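Local coordinates for protein HI0065 (Haemophilus influenzae, PDB 1HTW) that is an ADP- and magnesium-binding P-loop protein of the TsaE family, required for forming the threonylcarbamoyl group on adenosine 37 of tRNAs that read codons beginning with adenine, at residues F17-L28 with L148-F156; T30-N39 with F104-S115. All coordinates share one frame; numbering follows the deposited sequence.

Contact 1 of 2, residues F17-L28 with L148-F156; sequences FGKKFAEILLKL and LGKNIISAF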
loop_
_atom_site.group_PDB
_atom_site.type_symbol
_atom_site.label_atom_id
_atom_site.label_comp_id
_atom_site.label_asym_id
_atom_site.label_seq_id
_atom_site.Cartn_x
_atom_site.Cartn_y
_atom_site.Cartn_z
ATOM N N PHE A 17 8.123 9.580 3.942
ATOM C CA PHE A 17 6.882 9.704 3.199
ATOM C C PHE A 17 5.931 8.553 3.498
ATOM O O PHE A 17 4.748 8.784 3.743
ATOM C CB PHE A 17 7.179 9.696 1.652
ATOM C CG PHE A 17 5.884 9.864 0.876
ATOM C CD1 PHE A 17 5.433 11.163 0.605
ATOM C CD2 PHE A 17 5.177 8.778 0.445
ATOM C CE1 PHE A 17 4.227 11.301 -0.106
ATOM C CE2 PHE A 17 3.969 8.918 -0.209
ATOM C CZ PHE A 17 3.518 10.211 -0.502
ATOM N N GLY A 18 6.476 7.328 3.684
ATOM C CA GLY A 18 5.582 6.225 4.074
ATOM C C GLY A 18 4.932 6.517 5.452
ATOM O O GLY A 18 3.733 6.247 5.611
ATOM N N LYS A 19 5.702 7.040 6.367
ATOM C CA LYS A 19 5.153 7.271 7.746
ATOM C C LYS A 19 4.012 8.317 7.617
ATOM O O LYS A 19 2.910 8.096 8.127
ATOM C CB LYS A 19 6.195 7.798 8.683
ATOM C CG LYS A 19 5.613 8.117 10.097
ATOM C CD LYS A 19 6.660 8.658 11.034
ATOM C CE LYS A 19 6.061 9.230 12.313
ATOM N NZ LYS A 19 5.163 8.267 13.026
ATOM N N LYS A 20 4.292 9.381 6.867
ATOM C CA LYS A 20 3.231 10.430 6.700
ATOM C C LYS A 20 2.013 9.864 5.997
ATOM O O LYS A 20 0.884 10.122 6.488
ATOM C CB LYS A 20 3.795 11.624 5.925
ATOM C CG LYS A 20 2.770 12.721 5.643
ATOM C CD LYS A 20 3.348 13.879 4.847
ATOM C CE LYS A 20 2.526 15.164 5.085
ATOM N NZ LYS A 20 1.729 15.484 3.869
ATOM N N PHE A 21 2.148 9.078 4.946
ATOM C CA PHE A 21 1.037 8.500 4.225
ATOM C C PHE A 21 0.235 7.541 5.115
ATOM O O PHE A 21 -0.989 7.522 5.191
ATOM C CB PHE A 21 1.591 7.757 2.999
ATOM C CG PHE A 21 0.666 7.112 2.039
ATOM C CD1 PHE A 21 -0.567 7.649 1.726
ATOM C CD2 PHE A 21 1.045 5.971 1.317
ATOM C CE1 PHE A 21 -1.410 7.007 0.819
ATOM C CE2 PHE A 21 0.250 5.356 0.392
ATOM C CZ PHE A 21 -1.050 5.874 0.154
ATOM N N ALA A 22 0.941 6.681 5.872
ATOM C CA ALA A 22 0.241 5.702 6.729
ATOM C C ALA A 22 -0.490 6.442 7.876
ATOM O O ALA A 22 -1.638 6.049 8.155
ATOM C CB ALA A 22 1.255 4.744 7.351
ATOM N N GLU A 23 0.089 7.497 8.397
ATOM C CA GLU A 23 -0.548 8.297 9.446
ATOM C C GLU A 23 -1.840 8.908 8.916
ATOM O O GLU A 23 -2.877 8.847 9.621
ATOM C CB GLU A 23 0.364 9.297 10.062
ATOM C CG GLU A 23 1.517 8.736 10.903
ATOM C CD GLU A 23 1.047 8.272 12.271
ATOM O OE1 GLU A 23 -0.178 8.113 12.464
ATOM O OE2 GLU A 23 1.900 8.069 13.167
ATOM N N ILE A 24 -1.819 9.367 7.657
ATOM C CA ILE A 24 -3.054 9.899 7.073
ATOM C C ILE A 24 -4.093 8.821 6.970
ATOM O O ILE A 24 -5.262 9.013 7.369
ATOM C CB ILE A 24 -2.788 10.538 5.686
ATOM C CG1 ILE A 24 -2.072 11.868 5.872
ATOM C CG2 ILE A 24 -4.031 10.611 4.847
ATOM C CD1 ILE A 24 -1.603 12.425 4.531
ATOM N N LEU A 25 -3.747 7.620 6.504
ATOM C CA LEU A 25 -4.708 6.517 6.406
ATOM C C LEU A 25 -5.262 6.132 7.778
ATOM O O LEU A 25 -6.484 5.844 7.830
ATOM C CB LEU A 25 -4.071 5.293 5.748
ATOM C CG LEU A 25 -3.452 5.473 4.382
ATOM C CD1 LEU A 25 -3.076 4.072 3.832
ATOM C CD2 LEU A 25 -4.466 6.106 3.427
ATOM N N LEU A 26 -4.439 6.156 8.826
ATOM C CA LEU A 26 -5.004 5.772 10.144
ATOM C C LEU A 26 -5.973 6.872 10.633
ATOM O O LEU A 26 -6.991 6.434 11.205
ATOM C CB LEU A 26 -3.888 5.738 11.205
ATOM C CG LEU A 26 -2.926 4.552 11.069
ATOM C CD1 LEU A 26 -1.878 4.662 12.193
ATOM C CD2 LEU A 26 -3.684 3.242 11.169
ATOM N N LYS A 27 -5.607 8.105 10.435
ATOM C CA LYS A 27 -6.396 9.251 11.004
ATOM C C LYS A 27 -7.752 9.334 10.308
ATOM O O LYS A 27 -8.730 9.797 10.927
ATOM C CB LYS A 27 -5.661 10.549 10.757
ATOM C CG LYS A 27 -4.499 10.843 11.709
ATOM C CD LYS A 27 -4.959 10.885 13.163
ATOM C CE LYS A 27 -3.801 11.260 14.076
ATOM N NZ LYS A 27 -4.144 11.047 15.518
ATOM N N LEU A 28 -7.826 8.885 9.053
ATOM C CA LEU A 28 -9.115 8.919 8.369
ATOM C C LEU A 28 -10.135 8.004 8.998
ATOM O O LEU A 28 -11.354 8.256 8.889
ATOM C CB LEU A 28 -8.969 8.630 6.860
ATOM C CG LEU A 28 -8.299 9.803 6.131
ATOM C CD1 LEU A 28 -7.771 9.353 4.765
ATOM C CD2 LEU A 28 -9.319 10.926 5.928
ATOM N N LEU A 148 -12.724 8.274 -1.447
ATOM C CA LEU A 148 -11.811 8.167 -0.298
ATOM C C LEU A 148 -10.395 8.530 -0.787
ATOM O O LEU A 148 -9.687 9.234 -0.082
ATOM C CB LEU A 148 -11.849 6.727 0.279
ATOM C CG LEU A 148 -10.833 6.492 1.431
ATOM C CD1 LEU A 148 -10.934 7.481 2.553
ATOM C CD2 LEU A 148 -10.963 5.062 1.942
ATOM N N GLY A 149 -10.070 8.052 -1.988
ATOM C CA GLY A 149 -8.723 8.427 -2.541
ATOM C C GLY A 149 -8.547 9.914 -2.608
ATOM O O GLY A 149 -7.534 10.538 -2.272
ATOM N N LYS A 150 -9.618 10.616 -3.096
ATOM C CA LYS A 150 -9.561 12.074 -3.114
ATOM C C LYS A 150 -9.302 12.703 -1.787
ATOM O O LYS A 150 -8.507 13.622 -1.587
ATOM C CB LYS A 150 -10.824 12.638 -3.791
ATOM C CG LYS A 150 -11.042 14.104 -3.399
ATOM C CD LYS A 150 -11.732 14.870 -4.521
ATOM C CE LYS A 150 -11.877 16.343 -4.156
ATOM N NZ LYS A 150 -10.544 17.017 -4.090
ATOM N N ASN A 151 -9.978 12.172 -0.717
ATOM C CA ASN A 151 -9.795 12.628 0.639
ATOM C C ASN A 151 -8.382 12.358 1.174
ATOM O O ASN A 151 -7.815 13.176 1.897
ATOM C CB ASN A 151 -10.856 11.963 1.541
ATOM C CG ASN A 151 -12.231 12.635 1.293
ATOM O OD1 ASN A 151 -12.284 13.803 0.928
ATOM N ND2 ASN A 151 -13.288 11.906 1.560
ATOM N N ILE A 152 -7.819 11.224 0.759
ATOM C CA ILE A 152 -6.443 10.913 1.149
ATOM C C ILE A 152 -5.459 11.922 0.560
ATOM O O ILE A 152 -4.603 12.430 1.260
ATOM C CB ILE A 152 -6.036 9.497 0.719
ATOM C CG1 ILE A 152 -6.790 8.434 1.532
ATOM C CG2 ILE A 152 -4.522 9.318 0.936
ATOM C CD1 ILE A 152 -6.834 7.087 0.888
ATOM N N ILE A 153 -5.642 12.208 -0.740
ATOM C CA ILE A 153 -4.741 13.150 -1.390
ATOM C C ILE A 153 -4.887 14.562 -0.828
ATOM O O ILE A 153 -3.881 15.245 -0.602
ATOM C CB ILE A 153 -4.975 13.112 -2.926
ATOM C CG1 ILE A 153 -4.224 11.867 -3.441
ATOM C CG2 ILE A 153 -4.389 14.385 -3.554
ATOM C CD1 ILE A 153 -4.431 11.551 -4.900
ATOM N N SER A 154 -6.104 14.953 -0.487
ATOM C CA SER A 154 -6.340 16.285 0.059
ATOM C C SER A 154 -5.663 16.419 1.418
ATOM O O SER A 154 -5.271 17.514 1.807
ATOM C CB SER A 154 -7.835 16.601 0.171
ATOM O OG SER A 154 -8.411 15.771 1.166
ATOM N N ALA A 155 -5.518 15.284 2.106
ATOM C CA ALA A 155 -4.887 15.335 3.433
ATOM C C ALA A 155 -3.428 15.686 3.384
ATOM O O ALA A 155 -2.837 16.146 4.387
ATOM C CB ALA A 155 -5.142 14.014 4.157
ATOM N N PHE A 156 -2.766 15.523 2.237
ATOM C CA PHE A 156 -1.359 15.807 2.108
ATOM C C PHE A 156 -1.017 17.286 2.133
ATOM O O PHE A 156 0.155 17.643 2.324
ATOM C CB PHE A 156 -0.797 15.156 0.835
ATOM C CG PHE A 156 -0.428 13.718 1.084
ATOM C CD1 PHE A 156 0.821 13.408 1.597
ATOM C CD2 PHE A 156 -1.321 12.701 0.829
ATOM C CE1 PHE A 156 1.200 12.101 1.764
ATOM C CE2 PHE A 156 -0.928 11.369 0.955
ATOM C CZ PHE A 156 0.310 11.084 1.494
#
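The Phe156 ring takes the methyl CD1 of Ile24 over the centre of one face, a CH-pi contact of 3.6 Å from CD1 to the ring centroid. At its edge, in plane, sits CD1 of Phe21, 3.6 Å from Phe156 CZ. Phe17 completes the aromatic cluster; its ring lies nearly parallel to that of Phe156, planes at 9°, but slid aside until the two barely overlap. The Phe21 ring in turn meets CG2 of Ile152 at its own edge. Phe21 has CG anti to the backbone N (chi1 -177°), which carries its ring toward the sheet, where strand 127-134 backs it; strand 137-144 backs Phe17. Helices 11-28 and 147-155 cross on one face of the P-loop domain's central sheet, their segment axes 10.0 Å apart at 127°. Ile152 is a knob in a hole formed by Phe21, Ile24, Leu25 and Leu28, and its branched chain suits the place: CG1 meets Leu28 CD1 at 3.5 Å while CD1 reaches Leu25 CD2. Small Ala155 sits where the two backbones come nearest, its CB 3.6 Å from Ile24 CG2. Long Lys20 brings NZ to Phe156 O in a weak 3.1 Å hydrogen bond.

Contact 2 of 2, residues T30-N39 with F104-S115; sequences TEKAIMVYLN and FNTDSICLIEWS. With NA (sodium ion), chain F; MG (magnesium ion), chain D.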
loop_
_atom_site.group_PDB
_atom_site.type_symbol
_atom_site.label_atom_id
_atom_site.label_comp_id
_atom_site.label_asym_id
_atom_site.label_seq_id
_atom_site.Cartn_x
_atom_site.Cartn_y
_atom_site.Cartn_z
ATOM N N THR A 30 -11.444 4.879 8.578
ATOM C CA THR A 30 -12.597 4.428 7.797
ATOM C C THR A 30 -13.069 3.071 8.248
ATOM O O THR A 30 -12.262 2.212 8.634
ATOM C CB THR A 30 -12.206 4.359 6.285
ATOM O OG1 THR A 30 -11.120 3.386 6.197
ATOM C CG2 THR A 30 -11.629 5.711 5.877
ATOM N N GLU A 31 -14.370 2.791 8.065
ATOM C CA GLU A 31 -14.877 1.457 8.287
ATOM C C GLU A 31 -14.551 0.526 7.121
ATOM O O GLU A 31 -14.418 -0.674 7.308
ATOM C CB GLU A 31 -16.457 1.524 8.323
ATOM C CG GLU A 31 -17.014 0.123 8.394
ATOM C CD GLU A 31 -18.527 0.073 8.363
ATOM O OE1 GLU A 31 -19.094 0.034 7.248
ATOM O OE2 GLU A 31 -19.126 0.069 9.458
ATOM N N LYS A 32 -14.435 1.099 5.915
ATOM C CA LYS A 32 -14.148 0.221 4.775
ATOM C C LYS A 32 -12.602 0.016 4.693
ATOM O O LYS A 32 -11.881 0.845 5.192
ATOM C CB LYS A 32 -14.713 0.666 3.475
ATOM C CG LYS A 32 -14.007 1.839 2.805
ATOM C CD LYS A 32 -14.399 1.817 1.309
ATOM C CE LYS A 32 -13.415 2.616 0.503
ATOM N NZ LYS A 32 -13.879 2.904 -0.885
ATOM N N ALA A 33 -12.289 -1.128 4.154
ATOM C CA ALA A 33 -10.796 -1.430 4.050
ATOM C C ALA A 33 -10.229 -0.458 3.004
ATOM O O ALA A 33 -10.872 -0.247 1.966
ATOM C CB ALA A 33 -10.657 -2.846 3.614
ATOM N N ILE A 34 -9.058 0.084 3.288
ATOM C CA ILE A 34 -8.466 1.038 2.297
ATOM C C ILE A 34 -7.571 0.236 1.339
ATOM O O ILE A 34 -6.698 -0.473 1.835
ATOM C CB ILE A 34 -7.710 2.107 3.033
ATOM C CG1 ILE A 34 -8.607 2.826 4.080
ATOM C CG2 ILE A 34 -7.067 3.140 2.118
ATOM C CD1 ILE A 34 -7.934 3.998 4.754
ATOM N N MET A 35 -7.854 0.318 0.069
ATOM C CA MET A 35 -7.068 -0.454 -0.928
ATOM C C MET A 35 -6.013 0.478 -1.532
ATOM O O MET A 35 -6.303 1.479 -2.165
ATOM C CB MET A 35 -7.983 -1.026 -1.989
ATOM C CG MET A 35 -9.192 -1.787 -1.336
ATOM S SD MET A 35 -8.530 -3.471 -0.594
ATOM C CE MET A 35 -7.840 -4.266 -2.101
ATOM N N VAL A 36 -4.746 0.062 -1.353
ATOM C CA VAL A 36 -3.634 0.864 -1.901
ATOM C C VAL A 36 -2.882 -0.064 -2.874
ATOM O O VAL A 36 -2.285 -1.034 -2.414
ATOM C CB VAL A 36 -2.697 1.293 -0.797
ATOM C CG1 VAL A 36 -1.632 2.289 -1.358
ATOM C CG2 VAL A 36 -3.459 2.146 0.287
ATOM N N TYR A 37 -2.827 0.337 -4.148
ATOM C CA TYR A 37 -2.055 -0.460 -5.112
ATOM C C TYR A 37 -0.699 0.213 -5.292
ATOM O O TYR A 37 -0.653 1.386 -5.628
ATOM C CB TYR A 37 -2.758 -0.425 -6.466
ATOM C CG TYR A 37 -4.028 -1.242 -6.600
ATOM C CD1 TYR A 37 -4.690 -1.811 -5.516
ATOM C CD2 TYR A 37 -4.570 -1.386 -7.864
ATOM C CE1 TYR A 37 -5.881 -2.525 -5.718
ATOM C CE2 TYR A 37 -5.737 -2.098 -8.074
ATOM C CZ TYR A 37 -6.373 -2.655 -6.995
ATOM O OH TYR A 37 -7.546 -3.367 -7.242
ATOM N N LEU A 38 0.388 -0.539 -5.005
ATOM C CA LEU A 38 1.737 -0.033 -5.092
ATOM C C LEU A 38 2.361 -0.544 -6.413
ATOM O O LEU A 38 2.436 -1.735 -6.648
ATOM C CB LEU A 38 2.615 -0.552 -3.932
ATOM C CG LEU A 38 2.125 -0.212 -2.521
ATOM C CD1 LEU A 38 2.965 -0.931 -1.479
ATOM C CD2 LEU A 38 2.096 1.286 -2.344
ATOM N N ASN A 39 2.643 0.422 -7.293
ATOM C CA ASN A 39 3.087 0.113 -8.654
ATOM C C ASN A 39 4.490 0.687 -8.913
ATOM O O ASN A 39 4.981 1.603 -8.315
ATOM C CB ASN A 39 2.117 0.795 -9.628
ATOM C CG ASN A 39 0.700 0.236 -9.556
ATOM O OD1 ASN A 39 0.515 -0.985 -9.331
ATOM N ND2 ASN A 39 -0.258 1.137 -9.705
ATOM N N PHE A 104 -10.763 -7.881 3.254
ATOM C CA PHE A 104 -11.348 -6.816 2.457
ATOM C C PHE A 104 -12.682 -6.357 3.043
ATOM O O PHE A 104 -13.179 -5.313 2.620
ATOM C CB PHE A 104 -11.504 -7.174 0.994
ATOM C CG PHE A 104 -10.287 -7.698 0.286
ATOM C CD1 PHE A 104 -9.027 -7.190 0.539
ATOM C CD2 PHE A 104 -10.411 -8.704 -0.663
ATOM C CE1 PHE A 104 -7.912 -7.696 -0.106
ATOM C CE2 PHE A 104 -9.308 -9.184 -1.338
ATOM C CZ PHE A 104 -8.054 -8.689 -1.049
ATOM N N ASN A 105 -13.192 -7.073 4.049
ATOM C CA ASN A 105 -14.460 -6.729 4.661
ATOM C C ASN A 105 -14.406 -6.151 6.050
ATOM O O ASN A 105 -15.441 -6.155 6.751
ATOM C CB ASN A 105 -15.355 -8.006 4.762
ATOM C CG ASN A 105 -16.077 -8.207 3.453
ATOM O OD1 ASN A 105 -15.498 -8.742 2.518
ATOM N ND2 ASN A 105 -17.324 -7.754 3.401
ATOM N N THR A 106 -13.275 -5.662 6.497
ATOM C CA THR A 106 -13.117 -5.077 7.830
ATOM C C THR A 106 -12.384 -3.761 7.700
ATOM O O THR A 106 -12.100 -3.389 6.525
ATOM C CB THR A 106 -12.439 -6.089 8.752
ATOM O OG1 THR A 106 -12.495 -5.710 10.119
ATOM C CG2 THR A 106 -10.966 -6.209 8.314
ATOM N N ASP A 107 -12.167 -3.003 8.726
ATOM C CA ASP A 107 -11.578 -1.690 8.761
ATOM C C ASP A 107 -10.006 -1.836 8.788
ATOM O O ASP A 107 -9.369 -1.423 9.739
ATOM C CB ASP A 107 -12.022 -0.911 9.985
ATOM C CG ASP A 107 -11.871 -1.644 11.298
ATOM O OD1 ASP A 107 -12.011 -2.894 11.284
ATOM O OD2 ASP A 107 -11.670 -0.984 12.329
ATOM N N SER A 108 -9.626 -2.472 7.705
ATOM C CA SER A 108 -8.158 -2.718 7.544
ATOM C C SER A 108 -7.577 -1.744 6.526
ATOM O O SER A 108 -8.225 -0.894 5.951
ATOM C CB SER A 108 -8.031 -4.140 7.006
ATOM O OG SER A 108 -8.508 -4.287 5.691
ATOM N N ILE A 109 -6.245 -1.916 6.359
ATOM C CA ILE A 109 -5.558 -1.156 5.258
ATOM C C ILE A 109 -4.856 -2.295 4.458
ATOM O O ILE A 109 -4.237 -3.125 5.114
ATOM C CB ILE A 109 -4.492 -0.237 5.843
ATOM C CG1 ILE A 109 -5.201 1.000 6.479
ATOM C CG2 ILE A 109 -3.625 0.299 4.680
ATOM C CD1 ILE A 109 -4.417 1.809 7.403
ATOM N N CYS A 110 -4.972 -2.272 3.139
ATOM C CA CYS A 110 -4.345 -3.352 2.369
ATOM C C CYS A 110 -3.328 -2.633 1.409
ATOM O O CYS A 110 -3.749 -1.724 0.691
ATOM C CB CYS A 110 -5.338 -4.107 1.538
ATOM S SG CYS A 110 -6.509 -5.126 2.570
ATOM N N LEU A 111 -2.126 -3.171 1.422
ATOM C CA LEU A 111 -1.072 -2.521 0.548
ATOM C C LEU A 111 -0.618 -3.625 -0.411
ATOM O O LEU A 111 -0.178 -4.678 0.083
ATOM C CB LEU A 111 0.078 -2.134 1.480
ATOM C CG LEU A 111 -0.300 -1.283 2.724
ATOM C CD1 LEU A 111 0.917 -1.092 3.642
ATOM C CD2 LEU A 111 -0.762 0.141 2.266
ATOM N N ILE A 112 -0.838 -3.401 -1.688
ATOM C CA ILE A 112 -0.785 -4.462 -2.660
ATOM C C ILE A 112 0.269 -4.224 -3.746
ATOM O O ILE A 112 0.167 -3.255 -4.482
ATOM C CB ILE A 112 -2.158 -4.624 -3.300
ATOM C CG1 ILE A 112 -3.171 -4.961 -2.126
ATOM C CG2 ILE A 112 -2.212 -5.722 -4.342
ATOM C CD1 ILE A 112 -4.554 -5.238 -2.645
ATOM N N GLU A 113 1.204 -5.153 -3.827
ATOM C CA GLU A 113 2.196 -5.157 -4.927
ATOM C C GLU A 113 1.744 -6.154 -5.952
ATOM O O GLU A 113 1.080 -7.158 -5.659
ATOM C CB GLU A 113 3.595 -5.516 -4.399
ATOM C CG GLU A 113 4.170 -4.479 -3.455
ATOM C CD GLU A 113 5.528 -4.749 -2.911
ATOM O OE1 GLU A 113 6.457 -5.042 -3.732
ATOM O OE2 GLU A 113 5.749 -4.579 -1.701
ATOM N N TRP A 114 1.893 -5.816 -7.259
ATOM C CA TRP A 114 1.411 -6.657 -8.328
ATOM C C TRP A 114 -0.083 -6.871 -8.320
ATOM O O TRP A 114 -0.634 -7.949 -8.582
ATOM C CB TRP A 114 2.130 -8.028 -8.285
ATOM C CG TRP A 114 3.504 -7.959 -8.864
ATOM C CD1 TRP A 114 4.690 -7.822 -8.193
ATOM C CD2 TRP A 114 3.846 -8.038 -10.257
ATOM N NE1 TRP A 114 5.730 -7.797 -9.078
ATOM C CE2 TRP A 114 5.238 -7.935 -10.347
ATOM C CE3 TRP A 114 3.089 -8.168 -11.425
ATOM C CZ2 TRP A 114 5.916 -7.965 -11.570
ATOM C CZ3 TRP A 114 3.768 -8.212 -12.643
ATOM C CH2 TRP A 114 5.164 -8.105 -12.698
ATOM N N SER A 115 -0.839 -5.760 -8.154
ATOM C CA SER A 115 -2.290 -5.861 -8.103
ATOM C C SER A 115 -2.887 -6.340 -9.413
ATOM O O SER A 115 -4.026 -6.845 -9.382
ATOM C CB SER A 115 -2.847 -4.460 -7.767
ATOM O OG SER A 115 -2.280 -3.506 -8.654
HETATM NA NA NA F . 0.038 -3.091 -7.281
HETATM MG MG MG D . 8.525 -5.550 -3.304
HETATM O O HOH W 1 -9.455 1.200 7.546
HETATM O O HOH W 2 -14.312 -3.162 3.605
HETATM O O HOH W 3 3.341 -3.721 -8.260
HETATM O O HOH W 4 8.803 -6.163 -5.323
HETATM O O HOH W 5 10.501 -6.344 -2.787
HETATM O O HOH W 6 7.805 -7.655 -2.828
#
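Ile34 to Tyr37 runs parallel to Ile109 to Ile112, strand axes 4.7 Å apart at 23°, joined by five backbone hydrogen bonds from Ile34 N to Ser108 O through to Leu38 N to Ile112 O. These are neighbouring central strands of the P-loop NTPase sheet; the first leads into the Walker A loop, and the second ends in Glu113. Beta-branched Val36 lies beside Leu111, pointing the same way, Val36 CB to Leu111 CD2 3.8 Å, on the face covered by helices. On the other face Met35, bent at chi2 and chi3 (-73° and -59°), curls its thioether over the neighbouring strand: SD makes an oblique Met-aromatic contact with Phe104, and CE presses tightly on Ile112 CD1 at 3.5 Å. Further along, Ser115 CB sits over one face of the Tyr37 ring, 3.6 Å from its centroid, while Tyr37 OH hydrogen-bonds to Pro123 O. Serine is small enough to fit there and still turn OG to the sodium ion, 2.7 Å away. The carbonyls of Leu38 and Ile112 also bind this ion, which probably offsets the repulsion between their oxygens, and Asn39 OD1 completes the protein ligands. Extended Glu113 hydrogen-bonds His83 through OE2 and binds magnesium with OE1 at 2.2 Å.

Contact 1 lies on the sheet face that carries Ile34, Val36 and Ile109 of contact 2, and the centres of the two are 13 Å apart. Leu25 joins them, its CB 3.9 Å from Ile109 CD1, and so does Leu148, whose CD1 comes within 3.8 Å of Thr30 CG2; Phe21 and Leu25 also rest on Val36. A short loop leads from helix 11-28 into strand 34-39, and the helices of contact 1 cover the face of the sheet that contact 2 helps to build. Their ends approach the nucleotide differently: Glu113 of contact 2 touches ADP and shares the magnesium ion with Thr47, whereas the side chain of Phe17 in contact 1 stays about 9 Å from ADP.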